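Local coordinates for mandelate racemase/muconate lactonizing protein (Alicyclobacillus acidocaldarius LAA1, PDB 3QLD) that is of undetermined function but belongs to the mandelate racemase/muconate lactonizing family, which joins an alpha+beta capping domain to a TIM-like barrel, at residues A114-Y119 and G129-G134; H308-A313 and T322-S327. All coordinates share one frame; numbering follows the deposited sequence.

Contact 1: residues A114-Y119 and G129-G134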
loop_
_atom_site.group_PDB
_atom_site.type_symbol
_atom_site.label_atom_id
_atom_site.label_comp_id
_atom_site.label_asym_id
_atom_site.label_seq_id
_atom_site.Cartn_x
_atom_site.Cartn_y
_atom_site.Cartn_z
ATOM N N ALA A 114 -17.689 11.587 0.106
ATOM C CA ALA A 114 -18.459 12.580 -0.685
ATOM C C ALA A 114 -19.882 12.017 -0.865
ATOM O O ALA A 114 -20.875 12.785 -0.837
ATOM C CB ALA A 114 -17.771 12.822 -2.009
ATOM N N VAL A 115 -20.026 10.690 -1.033
ATOM C CA VAL A 115 -21.367 10.115 -1.186
ATOM C C VAL A 115 -22.214 10.233 0.129
ATOM O O VAL A 115 -23.414 10.599 0.095
ATOM C CB VAL A 115 -21.307 8.688 -1.677
ATOM C CG1 VAL A 115 -22.696 8.056 -1.750
ATOM C CG2 VAL A 115 -20.683 8.673 -3.053
ATOM N N TRP A 116 -21.592 9.940 1.266
ATOM C CA TRP A 116 -22.205 10.204 2.581
ATOM C C TRP A 116 -22.637 11.666 2.722
ATOM O O TRP A 116 -23.713 11.978 3.294
ATOM C CB TRP A 116 -21.231 9.847 3.710
ATOM C CG TRP A 116 -21.292 8.412 4.132
ATOM C CD1 TRP A 116 -20.461 7.400 3.753
ATOM C CD2 TRP A 116 -22.221 7.831 5.062
ATOM N NE1 TRP A 116 -20.831 6.218 4.358
ATOM C CE2 TRP A 116 -21.892 6.466 5.188
ATOM C CE3 TRP A 116 -23.283 8.350 5.825
ATOM C CZ2 TRP A 116 -22.603 5.597 6.018
ATOM C CZ3 TRP A 116 -24.020 7.459 6.650
ATOM C CH2 TRP A 116 -23.662 6.107 6.732
ATOM N N ASP A 117 -21.792 12.561 2.224
ATOM C CA ASP A 117 -21.979 13.973 2.392
ATOM C C ASP A 117 -23.141 14.395 1.502
ATOM O O ASP A 117 -23.998 15.174 1.932
ATOM C CB ASP A 117 -20.675 14.727 2.040
ATOM C CG ASP A 117 -20.745 16.206 2.342
ATOM O OD1 ASP A 117 -20.454 16.605 3.504
ATOM O OD2 ASP A 117 -21.096 16.971 1.379
ATOM N N TRP A 118 -23.147 13.911 0.260
ATOM C CA TRP A 118 -24.228 14.207 -0.688
ATOM C C TRP A 118 -25.526 13.686 -0.100
ATOM O O TRP A 118 -26.526 14.413 -0.097
ATOM C CB TRP A 118 -23.982 13.545 -2.045
ATOM C CG TRP A 118 -25.254 13.371 -2.832
ATOM C CD1 TRP A 118 -25.881 14.349 -3.590
ATOM C CD2 TRP A 118 -26.081 12.207 -2.905
ATOM N NE1 TRP A 118 -27.007 13.837 -4.160
ATOM C CE2 TRP A 118 -27.176 12.535 -3.746
ATOM C CE3 TRP A 118 -26.000 10.899 -2.361
ATOM C CZ2 TRP A 118 -28.186 11.612 -4.054
ATOM C CZ3 TRP A 118 -26.987 9.975 -2.685
ATOM C CH2 TRP A 118 -28.092 10.349 -3.501
ATOM N N TYR A 119 -25.496 12.477 0.472
ATOM C CA TYR A 119 -26.694 11.837 0.982
ATOM C C TYR A 119 -27.331 12.627 2.134
ATOM O O TYR A 119 -28.569 12.766 2.175
ATOM C CB TYR A 119 -26.416 10.368 1.396
ATOM C CG TYR A 119 -27.619 9.651 1.962
ATOM C CD1 TYR A 119 -27.940 9.772 3.319
ATOM C CD2 TYR A 119 -28.453 8.906 1.151
ATOM C CE1 TYR A 119 -29.084 9.129 3.857
ATOM C CE2 TYR A 119 -29.599 8.243 1.670
ATOM C CZ TYR A 119 -29.888 8.367 3.029
ATOM O OH TYR A 119 -30.993 7.737 3.552
ATOM N N GLY A 129 -25.578 12.614 12.973
ATOM C CA GLY A 129 -26.661 11.729 13.437
ATOM C C GLY A 129 -26.798 10.550 12.497
ATOM O O GLY A 129 -27.190 9.423 12.896
ATOM N N LEU A 130 -26.472 10.789 11.237
ATOM C CA LEU A 130 -26.577 9.724 10.253
ATOM C C LEU A 130 -25.601 8.596 10.561
ATOM O O LEU A 130 -25.923 7.425 10.354
ATOM C CB LEU A 130 -26.354 10.271 8.846
ATOM C CG LEU A 130 -27.546 10.946 8.166
ATOM C CD1 LEU A 130 -27.373 10.739 6.708
ATOM C CD2 LEU A 130 -28.897 10.358 8.598
ATOM N N LEU A 131 -24.416 8.973 11.054
ATOM C CA LEU A 131 -23.363 8.041 11.477
ATOM C C LEU A 131 -23.410 7.634 12.957
ATOM O O LEU A 131 -22.538 6.893 13.409
ATOM C CB LEU A 131 -21.979 8.638 11.188
ATOM C CG LEU A 131 -21.769 8.982 9.702
ATOM C CD1 LEU A 131 -20.751 10.087 9.552
ATOM C CD2 LEU A 131 -21.402 7.758 8.938
ATOM N N GLY A 132 -24.392 8.116 13.725
ATOM C CA GLY A 132 -24.486 7.712 15.145
ATOM C C GLY A 132 -23.545 8.459 16.093
ATOM O O GLY A 132 -23.144 7.961 17.154
ATOM N N GLY A 133 -23.176 9.671 15.718
ATOM C CA GLY A 133 -22.261 10.447 16.544
ATOM C C GLY A 133 -23.064 11.270 17.512
ATOM O O GLY A 133 -23.857 12.134 17.086
ATOM N N GLY A 134 -22.843 11.012 18.800
ATOM C CA GLY A 134 -23.655 11.583 19.864
ATOM C C GLY A 134 -23.046 12.812 20.485
ATOM O O GLY A 134 -23.741 13.808 20.678
#
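A Schellman motif ends the short helix 127-130, and the two leucines at this turn, Leu130 in the helix and Leu131 directly after it, pack against Trp116 and Tyr119 of helix 105-123. Two consecutive leucines thus reach two aromatic rings one helical turn apart. Leu131 meets the indole face-on. Its methyl CD2 sits over a face of the Trp116 indole, 3.5 Å from the centroid of the six-membered ring and only 12° off the ring normal, a CH-pi contact. The nearest ring atom to Leu131 CD2 is Trp116 CZ3, at 3.5 Å, so the methyl is shifted a little toward the ring's rim. Leu130 meets the other aromatic: its CD1 lies in the plane of the Tyr119 ring, at its edge, 3.6 Å from Tyr119 CD1. The phenol is brought there by CG standing anti to the backbone N (chi1 179°), and the two side chains meet nearly at a right angle. A looser touch, 4.3 Å, joins Leu130 CB to Trp116 CZ3. Phe277 stacks edge-to-face with Trp116 and also touches Leu131, so helix 277-289 contributes to the same cluster. The chain turns at Gly132, where phi is positive (80°); without a beta carbon, glycine accepts this conformation without pressing on Leu131 O. Gly132 N returns to Gly129 O at 3.2 Å. No hydrogen bond crosses between the two segments. Cohesion therefore rests on dispersion, on the attraction of weakly polar C-H groups to an electron-rich indole face, and on the fit of branched leucine side chains to flat rings.

Contact 2: residues H308-A313 and T322-S327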
loop_
_atom_site.group_PDB
_atom_site.type_symbol
_atom_site.label_atom_id
_atom_site.label_comp_id
_atom_site.label_asym_id
_atom_site.label_seq_id
_atom_site.Cartn_x
_atom_site.Cartn_y
_atom_site.Cartn_z
ATOM N N HIS A 308 -15.376 16.864 8.325
ATOM C CA HIS A 308 -15.625 15.402 8.347
ATOM C C HIS A 308 -14.937 14.650 9.484
ATOM O O HIS A 308 -15.488 13.674 10.000
ATOM C CB HIS A 308 -15.252 14.767 6.981
ATOM C CG HIS A 308 -16.274 15.014 5.908
ATOM N ND1 HIS A 308 -16.100 14.605 4.601
ATOM C CD2 HIS A 308 -17.481 15.643 5.947
ATOM C CE1 HIS A 308 -17.164 14.948 3.884
ATOM N NE2 HIS A 308 -18.025 15.571 4.685
ATOM N N GLY A 309 -13.731 15.127 9.864
ATOM C CA GLY A 309 -12.906 14.534 10.895
ATOM C C GLY A 309 -13.507 14.899 12.260
ATOM O O GLY A 309 -13.545 14.094 13.154
ATOM N N LEU A 310 -13.959 16.138 12.426
ATOM C CA LEU A 310 -14.755 16.438 13.654
ATOM C C LEU A 310 -16.071 15.656 13.787
ATOM O O LEU A 310 -16.418 15.261 14.865
ATOM C CB LEU A 310 -14.967 17.934 13.771
ATOM C CG LEU A 310 -13.679 18.775 13.858
ATOM C CD1 LEU A 310 -13.842 20.224 13.315
ATOM C CD2 LEU A 310 -13.054 18.892 15.272
ATOM N N ILE A 311 -16.793 15.404 12.702
ATOM C CA ILE A 311 -17.954 14.527 12.743
ATOM C C ILE A 311 -17.600 13.091 13.186
ATOM O O ILE A 311 -18.253 12.535 14.023
ATOM C CB ILE A 311 -18.688 14.564 11.408
ATOM C CG1 ILE A 311 -19.337 15.957 11.250
ATOM C CG2 ILE A 311 -19.620 13.370 11.226
ATOM C CD1 ILE A 311 -19.791 16.307 9.869
ATOM N N ALA A 312 -16.568 12.476 12.610
ATOM C CA ALA A 312 -16.090 11.192 13.161
ATOM C C ALA A 312 -15.689 11.293 14.678
ATOM O O ALA A 312 -15.900 10.355 15.468
ATOM C CB ALA A 312 -14.901 10.688 12.329
ATOM N N ALA A 313 -15.079 12.385 15.084
ATOM C CA ALA A 313 -14.684 12.522 16.500
ATOM C C ALA A 313 -15.847 12.594 17.492
ATOM O O ALA A 313 -15.622 12.494 18.693
ATOM C CB ALA A 313 -13.839 13.692 16.675
ATOM N N THR A 322 -9.116 15.257 20.170
ATOM C CA THR A 322 -8.694 15.311 18.760
ATOM C C THR A 322 -7.492 16.199 18.512
ATOM O O THR A 322 -7.219 17.156 19.270
ATOM C CB THR A 322 -9.905 15.616 17.805
ATOM O OG1 THR A 322 -9.465 15.563 16.422
ATOM C CG2 THR A 322 -10.540 17.044 18.115
ATOM N N ASP A 323 -6.671 15.839 17.510
ATOM C CA ASP A 323 -5.644 16.735 17.047
ATOM C C ASP A 323 -6.210 17.830 16.085
ATOM O O ASP A 323 -5.453 18.633 15.604
ATOM C CB ASP A 323 -4.531 15.961 16.294
ATOM C CG ASP A 323 -3.488 15.298 17.232
ATOM O OD1 ASP A 323 -3.558 15.448 18.481
ATOM O OD2 ASP A 323 -2.574 14.624 16.688
ATOM N N LEU A 324 -7.490 17.769 15.727
ATOM C CA LEU A 324 -8.060 18.651 14.690
ATOM C C LEU A 324 -8.418 19.936 15.404
ATOM O O LEU A 324 -9.337 19.926 16.186
ATOM C CB LEU A 324 -9.339 18.045 14.104
ATOM C CG LEU A 324 -9.135 16.759 13.256
ATOM C CD1 LEU A 324 -10.464 16.142 12.912
ATOM C CD2 LEU A 324 -8.385 17.111 11.954
ATOM N N GLY A 325 -7.639 20.990 15.169
ATOM C CA GLY A 325 -7.773 22.257 15.845
ATOM C C GLY A 325 -8.365 23.312 14.931
ATOM O O GLY A 325 -8.780 23.021 13.816
ATOM N N PRO A 326 -8.419 24.545 15.401
ATOM C CA PRO A 326 -9.061 25.590 14.566
ATOM C C PRO A 326 -8.325 25.859 13.254
ATOM O O PRO A 326 -7.069 25.787 13.216
ATOM C CB PRO A 326 -9.000 26.833 15.465
ATOM C CG PRO A 326 -8.918 26.282 16.874
ATOM C CD PRO A 326 -7.957 25.081 16.692
ATOM N N SER A 327 -9.102 26.187 12.198
ATOM C CA SER A 327 -8.603 26.516 10.843
ATOM C C SER A 327 -7.418 27.440 10.882
ATOM O O SER A 327 -6.471 27.316 10.118
ATOM C CB SER A 327 -9.661 27.336 10.061
ATOM O OG SER A 327 -10.809 26.597 9.780
#
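Thr322 OG1 has two partners: it accepts the backbone N-H of Leu324, and it is hydrogen-bonded to the carbonyl O of Val296 in strand 293-296. The first bond, 3.0 Å from Leu324 N to Thr322 OG1 with an angle of 160° at the hydrogen, closes an ST turn. Threonine suits the place because its other branch is apolar: CG2 faces Leu310 CD2 of helix 303-313 at 4.2 Å. The turn presents Leu324 to that helix. Its CG stands anti to the carbonyl carbon (chi1 -68°), and the methyl CD1 presses on the peptide unit joining Gly309 to Leu310, lying 3.4 Å from Gly309 C and 3.5 Å from Leu310 N. Such an approach to the helix backbone depends on Gly309, since a beta carbon there would lie in the space taken by Leu324 CD1. Leu310 runs past Leu324 in the opposite direction, its CD2 4.0 Å from Leu324 CB. Backbone bonds of Thr322 to Glu139 and Ser141, and of Asp323 to Val296, place this piece of chain between strands 137-144 and 293-296, where it completes the circuit of the barrel. Asp323 forms salt bridges with Lys169 and Arg167 of strand 167-171. Between 308-313 and 322-327 no hydrogen bond forms, though Arg306 NH1, earlier in the helix, makes a weak one to Gly325 O. Leu324 O is buried without a partner in the model. That unmet carbonyl probably carries some energetic cost, while close leucine packing onto a bare patch of helix joins the two segments.

Contact 1 comes first along the chain and closes before contact 2 opens; their centres are 15 Å apart. Contact 1 joins helices 105-123 and 127-130, whereas contact 2 sets helix 303-313 against the loop that follows it in the barrel. They touch directly: Asp117 OD1 of helix 105-123 and His308 NE2 of helix 303-313 are 2.9 Å apart, a probable hydrogen bond, and Leu131 CD1 packs on Ile311 CG2 at 3.9 Å. Phe277, already beside Trp116, also meets His308 edge-to-face. Helix 303-313 consequently faces its following loop through Gly309 and Leu310, while His308 meets helix 105-123 and Ile311 meets helix 127-130 and Leu131, consistent with a place where cap and barrel adjoin.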